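Local coordinates for protein dihydropteroate synthase (Burkholderia cenocepacia, PDB 2Y5S) that probably catalyses the condensation of para-aminobenzoate with 6-hydroxymethyl-7,8-dihydropterin diphosphate to give 7,8-dihydropteroate, a precursor of folate, at residues B[143-151]-B[162-173]. Numbering follows the deposited sequence. Where two conformers were deposited one is given.
With 78H (7,8-dihydropteroate), chain P; EDO (1,2-ethanediol), chain V.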
ATOM      1  N   LEU B 143       2.096  -9.928  25.606  1.00 20.79           N
ATOM      2  CA  LEU B 143       2.664 -11.184  25.154  1.00 20.39           C
ATOM      3  C   LEU B 143       2.150 -11.490  23.773  1.00 20.09           C
ATOM      4  O   LEU B 143       0.933 -11.584  23.574  1.00 20.77           O
ATOM      5  CB  LEU B 143       2.262 -12.321  26.089  1.00 20.60           C
ATOM      6  CG  LEU B 143       2.586 -12.189  27.579  1.00 20.07           C
ATOM      7  CD1 LEU B 143       1.874 -13.287  28.371  1.00 19.80           C
ATOM      8  CD2 LEU B 143       4.088 -12.259  27.772  1.00 19.26           C
ATOM      9  N   CYS B 144       3.062 -11.651  22.823  1.00 19.38           N
ATOM     10  CA  CYS B 144       2.667 -12.049  21.477  1.00 18.99           C
ATOM     11  C   CYS B 144       3.046 -13.507  21.252  1.00 18.34           C
ATOM     12  O   CYS B 144       4.229 -13.857  21.220  1.00 18.03           O
ATOM     13  CB  CYS B 144       3.319 -11.199  20.415  1.00 18.62           C
ATOM     14  SG  CYS B 144       2.849 -11.704  18.726  1.00 20.90           S
ATOM     15  N   ALA B 145       2.025 -14.336  21.118  1.00 17.51           N
ATOM     16  CA  ALA B 145       2.181 -15.760  20.804  1.00 17.43           C
ATOM     17  C   ALA B 145       2.102 -15.900  19.295  1.00 16.95           C
ATOM     18  O   ALA B 145       1.056 -15.633  18.697  1.00 17.07           O
ATOM     19  CB  ALA B 145       1.055 -16.560  21.473  1.00 17.91           C
ATOM     20  N   MET B 146       3.209 -16.282  18.673  1.00 17.09           N
ATOM     21  CA  MET B 146       3.251 -16.490  17.231  1.00 16.92           C
ATOM     22  C   MET B 146       3.065 -17.955  16.899  1.00 18.50           C
ATOM     23  O   MET B 146       3.398 -18.832  17.714  1.00 18.67           O
ATOM     24  CB  MET B 146       4.598 -16.027  16.679  1.00 16.76           C
ATOM     25  CG  MET B 146       4.625 -15.780  15.176  1.00 15.52           C
ATOM     26  SD  MET B 146       6.296 -15.549  14.553  1.00 15.97           S
ATOM     27  CE  MET B 146       6.805 -17.278  14.393  1.00 15.40           C
ATOM     28  N   HIS B 147       2.564 -18.217  15.691  1.00 18.54           N
ATOM     29  CA  HIS B 147       2.524 -19.562  15.136  1.00 19.90           C
ATOM     30  C   HIS B 147       3.774 -19.865  14.304  1.00 20.42           C
ATOM     31  O   HIS B 147       4.108 -19.140  13.363  1.00 18.42           O
ATOM     32  CB  HIS B 147       1.284 -19.754  14.246  1.00 19.94           C
ATOM     33  CG  HIS B 147       1.240 -21.084  13.561  1.00 21.57           C
ATOM     34  ND1 HIS B 147       1.890 -21.335  12.368  1.00 21.47           N
ATOM     35  CD2 HIS B 147       0.634 -22.243  13.911  1.00 22.86           C
ATOM     36  CE1 HIS B 147       1.697 -22.593  12.025  1.00 23.07           C
ATOM     37  NE2 HIS B 147       0.928 -23.163  12.935  1.00 23.97           N
ATOM     38  N   MET B 148       4.442 -20.956  14.658  1.00 21.77           N
ATOM     39  CA  MET B 148       5.522 -21.494  13.861  1.00 24.04           C
ATOM     40  C   MET B 148       5.313 -22.990  13.848  1.00 25.72           C
ATOM     41  O   MET B 148       4.992 -23.592  14.883  1.00 26.43           O
ATOM     42  CB  MET B 148       6.894 -21.113  14.441  1.00 24.23           C
ATOM     43  CG  MET B 148       8.078 -21.864  13.830  1.00 27.96           C
ATOM     44  SD  MET B 148       9.711 -21.368  14.434  1.00 33.15           S
ATOM     45  CE  MET B 148       9.333 -21.187  16.157  1.00 27.35           C
ATOM     46  N   LEU B 149       5.455 -23.602  12.681  1.00 27.02           N
ATOM     47  CA  LEU B 149       5.369 -25.052  12.599  1.00 29.15           C
ATOM     48  C   LEU B 149       6.746 -25.606  12.970  1.00 30.05           C
ATOM     49  O   LEU B 149       7.740 -25.263  12.345  1.00 30.21           O
ATOM     50  CB  LEU B 149       4.949 -25.492  11.189  1.00 30.31           C
ATOM     51  CG  LEU B 149       4.083 -26.743  11.063  1.00 33.68           C
ATOM     52  CD1 LEU B 149       2.794 -26.588  11.877  1.00 36.94           C
ATOM     53  CD2 LEU B 149       3.766 -26.997   9.605  1.00 33.85           C
ATOM     54  N   GLY B 150       6.810 -26.438  13.995  1.00 31.32           N
ATOM     55  CA  GLY B 150       8.080 -27.053  14.380  1.00 33.02           C
ATOM     56  C   GLY B 150       8.007 -27.708  15.737  1.00 34.04           C
ATOM     57  O   GLY B 150       7.044 -27.508  16.465  1.00 34.01           O
ATOM     58  N   GLU B 151       9.005 -28.519  16.072  0.50 35.59           N
ATOM     59  CA  GLU B 151       9.088 -29.110  17.406  0.50 36.29           C
ATOM     60  C   GLU B 151      10.053 -28.255  18.231  0.50 35.87           C
ATOM     61  O   GLU B 151      11.223 -28.116  17.864  0.50 35.81           O
ATOM     62  CB  GLU B 151       9.548 -30.569  17.341  0.50 38.02           C
ATOM     63  CG  GLU B 151       9.140 -31.411  18.556  0.50 39.04           C
ATOM     64  CD  GLU B 151       7.667 -31.252  18.935  0.50 39.73           C
ATOM     65  OE1 GLU B 151       6.923 -30.535  18.228  0.50 39.53           O
ATOM     66  OE2 GLU B 151       7.254 -31.843  19.950  0.50 39.84           O
ATOM     67  N   TYR B 162      -0.520 -28.749   6.423  1.00 41.44           N
ATOM     68  CA  TYR B 162      -1.786 -28.198   6.921  1.00 39.46           C
ATOM     69  C   TYR B 162      -2.990 -28.843   6.232  1.00 40.39           C
ATOM     70  O   TYR B 162      -2.872 -29.369   5.141  1.00 40.95           O
ATOM     71  CB  TYR B 162      -1.849 -26.687   6.660  1.00 37.41           C
ATOM     72  CG  TYR B 162      -0.706 -25.919   7.273  1.00 32.89           C
ATOM     73  CD1 TYR B 162      -0.664 -25.683   8.644  1.00 29.54           C
ATOM     74  CD2 TYR B 162       0.346 -25.460   6.496  1.00 29.43           C
ATOM     75  CE1 TYR B 162       0.379 -24.971   9.226  1.00 27.67           C
ATOM     76  CE2 TYR B 162       1.405 -24.758   7.071  1.00 28.88           C
ATOM     77  CZ  TYR B 162       1.412 -24.524   8.444  1.00 26.58           C
ATOM     78  OH  TYR B 162       2.451 -23.846   9.027  1.00 24.67           O
ATOM     79  N   GLY B 163      -4.144 -28.773   6.883  1.00 40.13           N
ATOM     80  CA  GLY B 163      -5.427 -29.027   6.236  1.00 40.86           C
ATOM     81  C   GLY B 163      -5.824 -27.702   5.630  1.00 39.49           C
ATOM     82  O   GLY B 163      -5.489 -27.427   4.481  1.00 40.05           O
ATOM     83  N   ASP B 164      -6.509 -26.865   6.409  1.00 37.79           N
ATOM     84  CA  ASP B 164      -6.641 -25.451   6.076  1.00 35.62           C
ATOM     85  C   ASP B 164      -5.688 -24.677   6.984  1.00 32.31           C
ATOM     86  O   ASP B 164      -5.866 -24.639   8.200  1.00 31.26           O
ATOM     87  CB  ASP B 164      -8.070 -24.949   6.272  1.00 36.72           C
ATOM     88  CG  ASP B 164      -8.218 -23.464   5.969  1.00 37.48           C
ATOM     89  OD1 ASP B 164      -7.236 -22.812   5.528  1.00 42.15           O
ATOM     90  OD2 ASP B 164      -9.322 -22.924   6.162  1.00 42.25           O
ATOM     91  N   VAL B 165      -4.684 -24.061   6.384  1.00 30.05           N
ATOM     92  CA  VAL B 165      -3.656 -23.388   7.147  1.00 27.88           C
ATOM     93  C   VAL B 165      -4.252 -22.306   8.056  1.00 27.12           C
ATOM     94  O   VAL B 165      -3.761 -22.099   9.159  1.00 26.82           O
ATOM     95  CB  VAL B 165      -2.559 -22.794   6.232  1.00 27.23           C
ATOM     96  CG1 VAL B 165      -3.127 -21.709   5.302  1.00 26.32           C
ATOM     97  CG2 VAL B 165      -1.413 -22.247   7.076  1.00 24.67           C
ATOM     98  N   VAL B 166      -5.312 -21.634   7.604  1.00 26.50           N
ATOM     99  CA  VAL B 166      -5.940 -20.580   8.404  1.00 25.63           C
ATOM    100  C   VAL B 166      -6.576 -21.166   9.660  1.00 25.90           C
ATOM    101  O   VAL B 166      -6.435 -20.616  10.761  1.00 24.78           O
ATOM    102  CB  VAL B 166      -7.019 -19.810   7.611  1.00 25.90           C
ATOM    103  CG1 VAL B 166      -7.653 -18.709   8.486  1.00 25.45           C
ATOM    104  CG2 VAL B 166      -6.422 -19.214   6.317  1.00 24.20           C
ATOM    105  N   THR B 167      -7.284 -22.275   9.488  1.00 27.26           N
ATOM    106  CA  THR B 167      -7.930 -22.946  10.611  1.00 28.76           C
ATOM    107  C   THR B 167      -6.888 -23.522  11.563  1.00 27.76           C
ATOM    108  O   THR B 167      -7.023 -23.387  12.780  1.00 27.72           O
ATOM    109  CB  THR B 167      -8.896 -24.052  10.134  1.00 30.54           C
ATOM    110  OG1 THR B 167      -9.890 -23.465   9.285  1.00 32.90           O
ATOM    111  CG2 THR B 167      -9.588 -24.734  11.320  1.00 32.24           C
ATOM    112  N   ASP B 168      -5.842 -24.142  11.013  1.00 27.59           N
ATOM    113  CA  ASP B 168      -4.796 -24.761  11.848  1.00 27.33           C
ATOM    114  C   ASP B 168      -4.060 -23.703  12.654  1.00 25.67           C
ATOM    115  O   ASP B 168      -3.728 -23.916  13.823  1.00 25.31           O
ATOM    116  CB  ASP B 168      -3.779 -25.524  10.991  1.00 27.57           C
ATOM    117  CG  ASP B 168      -4.376 -26.748  10.308  1.00 30.60           C
ATOM    118  OD1 ASP B 168      -5.410 -27.270  10.785  1.00 31.04           O
ATOM    119  OD2 ASP B 168      -3.797 -27.185   9.289  1.00 31.62           O
ATOM    120  N   VAL B 169      -3.773 -22.565  12.019  1.00 24.17           N
ATOM    121  CA  VAL B 169      -3.072 -21.475  12.699  1.00 22.89           C
ATOM    122  C   VAL B 169      -3.976 -20.941  13.831  1.00 23.20           C
ATOM    123  O   VAL B 169      -3.518 -20.772  14.960  1.00 22.52           O
ATOM    124  CB  VAL B 169      -2.661 -20.341  11.699  1.00 22.04           C
ATOM    125  CG1 VAL B 169      -2.359 -19.020  12.418  1.00 20.30           C
ATOM    126  CG2 VAL B 169      -1.455 -20.781  10.853  1.00 21.24           C
ATOM    127  N   ARG B 170      -5.260 -20.724  13.536  1.00 24.20           N
ATOM    128  CA  ARG B 170      -6.196 -20.220  14.551  1.00 25.09           C
ATOM    129  C   ARG B 170      -6.297 -21.147  15.759  1.00 25.91           C
ATOM    130  O   ARG B 170      -6.237 -20.683  16.898  1.00 26.43           O
ATOM    131  CB  ARG B 170      -7.594 -19.988  13.982  1.00 25.82           C
ATOM    132  CG  ARG B 170      -8.526 -19.340  14.998  1.00 28.61           C
ATOM    133  CD  ARG B 170      -9.932 -19.061  14.458  1.00 30.68           C
ATOM    134  NE  ARG B 170     -10.581 -20.266  13.979  1.00 31.57           N
ATOM    135  CZ  ARG B 170     -10.730 -20.615  12.700  1.00 33.68           C
ATOM    136  NH1 ARG B 170     -10.266 -19.850  11.705  1.00 33.04           N
ATOM    137  NH2 ARG B 170     -11.341 -21.755  12.412  1.00 33.76           N
ATOM    138  N   ASP B 171      -6.437 -22.440  15.509  1.00 26.25           N
ATOM    139  CA  ASP B 171      -6.583 -23.431  16.587  1.00 27.23           C
ATOM    140  C   ASP B 171      -5.341 -23.520  17.463  1.00 25.81           C
ATOM    141  O   ASP B 171      -5.448 -23.690  18.672  1.00 26.00           O
ATOM    142  CB  ASP B 171      -6.893 -24.823  16.016  1.00 28.83           C
ATOM    143  CG  ASP B 171      -8.264 -24.905  15.384  1.00 31.63           C
ATOM    144  OD1 ASP B 171      -9.163 -24.145  15.793  1.00 35.10           O
ATOM    145  OD2 ASP B 171      -8.451 -25.745  14.487  1.00 35.06           O
ATOM    146  N   PHE B 172      -4.165 -23.408  16.853  1.00 24.30           N
ATOM    147  CA  PHE B 172      -2.913 -23.433  17.605  1.00 23.02           C
ATOM    148  C   PHE B 172      -2.833 -22.218  18.520  1.00 22.06           C
ATOM    149  O   PHE B 172      -2.464 -22.322  19.690  1.00 21.27           O
ATOM    150  CB  PHE B 172      -1.720 -23.437  16.648  1.00 22.74           C
ATOM    151  CG  PHE B 172      -0.399 -23.136  17.316  1.00 21.96           C
ATOM    152  CD1 PHE B 172       0.361 -24.164  17.862  1.00 22.41           C
ATOM    153  CD2 PHE B 172       0.080 -21.837  17.401  1.00 19.94           C
ATOM    154  CE1 PHE B 172       1.562 -23.899  18.475  1.00 20.85           C
ATOM    155  CE2 PHE B 172       1.300 -21.569  18.018  1.00 18.56           C
ATOM    156  CZ  PHE B 172       2.036 -22.604  18.554  1.00 20.25           C
ATOM    157  N   LEU B 173      -3.169 -21.052  17.970  1.00 20.88           N
ATOM    158  CA  LEU B 173      -3.131 -19.813  18.720  1.00 20.23           C
ATOM    159  C   LEU B 173      -4.157 -19.862  19.850  1.00 21.64           C
ATOM    160  O   LEU B 173      -3.891 -19.387  20.947  1.00 21.65           O
ATOM    161  CB  LEU B 173      -3.355 -18.614  17.793  1.00 19.55           C
ATOM    162  CG  LEU B 173      -2.215 -18.369  16.787  1.00 18.10           C
ATOM    163  CD1 LEU B 173      -2.642 -17.289  15.763  1.00 18.20           C
ATOM    164  CD2 LEU B 173      -0.937 -17.964  17.477  1.00 17.83           C
TER
HETATM  165  O4  78H P1293       6.721 -12.259  11.857  1.00 34.32           O
HETATM  166  C4  78H P1293       7.173 -12.146  12.998  1.00 33.75           C
HETATM  167  C5  78H P1293       8.556 -12.230  13.263  1.00 33.81           C
HETATM  168  N3  78H P1293       6.294 -11.950  14.074  1.00 33.09           N
HETATM  169  C9  78H P1293       8.978 -12.110  14.608  1.00 32.47           C
HETATM  170  N5  78H P1293       9.457 -12.369  12.257  1.00 30.96           N
HETATM  171  C2  78H P1293       6.789 -11.863  15.411  1.00 32.73           C
HETATM  172  N8  78H P1293      10.326 -12.178  14.933  1.00 31.24           N
HETATM  173  N1  78H P1293       8.112 -11.931  15.626  1.00 31.27           N
HETATM  174  C6  78H P1293      10.774 -12.487  12.521  1.00 33.66           C
HETATM  175  N2  78H P1293       5.947 -11.717  16.446  1.00 27.86           N
HETATM  176  C7  78H P1293      11.333 -12.580  13.943  1.00 31.82           C
HETATM  177  C10 78H P1293      11.770 -12.568  11.399  1.00 34.51           C
HETATM  178  N11 78H P1293      11.886 -13.950  10.919  1.00 36.12           N
HETATM  179  C15 78H P1293      11.804 -14.183   9.616  1.00 35.01           C
HETATM  180  C16 78H P1293      10.953 -15.166   9.121  1.00 33.81           C
HETATM  181  C17 78H P1293      12.570 -13.399   8.751  1.00 34.81           C
HETATM  182  C18 78H P1293      10.880 -15.383   7.757  1.00 33.62           C
HETATM  183  C19 78H P1293      12.495 -13.618   7.382  1.00 34.77           C
HETATM  184  C20 78H P1293      11.654 -14.613   6.887  1.00 34.01           C
HETATM  185  C21 78H P1293      11.546 -14.833   5.375  1.00 32.75           C
HETATM  186  O22 78H P1293      10.588 -15.510   4.994  1.00 32.52           O
HETATM  187  O23 78H P1293      12.324 -14.227   4.606  1.00 34.41           O
HETATM  188  C1  EDO V1299       2.111 -27.106  16.110  1.00 40.46           C
HETATM  189  O1  EDO V1299       1.324 -27.480  14.977  1.00 42.64           O
HETATM  190  C2  EDO V1299       3.075 -26.020  15.662  1.00 38.63           C
HETATM  191  O2  EDO V1299       4.414 -26.502  15.774  1.00 35.50           O
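In this TIM barrel the C-terminal end of strand 142-146 runs out into a loop, and His-147, the first residue past the strand, packs against Val-169 and Phe-172 of the helix that follows in the barrel's beta-alpha order. Val-169 sets CG2 over the middle of one imidazole face, a CH-pi contact 3.7 Å from the ring centroid. The His-147 edge, led by CD2, meets the face of Phe-172 in a T-shaped pair, centroids 5.1 Å apart and planes at 88°. A chi1 of 176°, with CG opposite the backbone N, sets the ring between Val-169 and Phe-172. Near its ring plane, CE1 lies 3.3 Å from Tyr-162 OH; Leu-149 CD2 comes within 3.6 Å of Tyr-162 CZ. Further back along the strand, the Leu-173 methyl CD2 lies 3.3 Å from the backbone O of Ala-145. On the pocket side, the CB of Met-146 points away from the helix, and its SD lies 3.6 Å from N3 of the bound 7,8-dihydropteroate. No hydrogen bond joins the two segments; Tyr-162 OH is bonded to Gly-199 O. Apolar and aromatic contacts thus seat the histidine ring, while ND1, bonded to Lys-200 NZ, ties the strand end to the loop that follows strand 190-193.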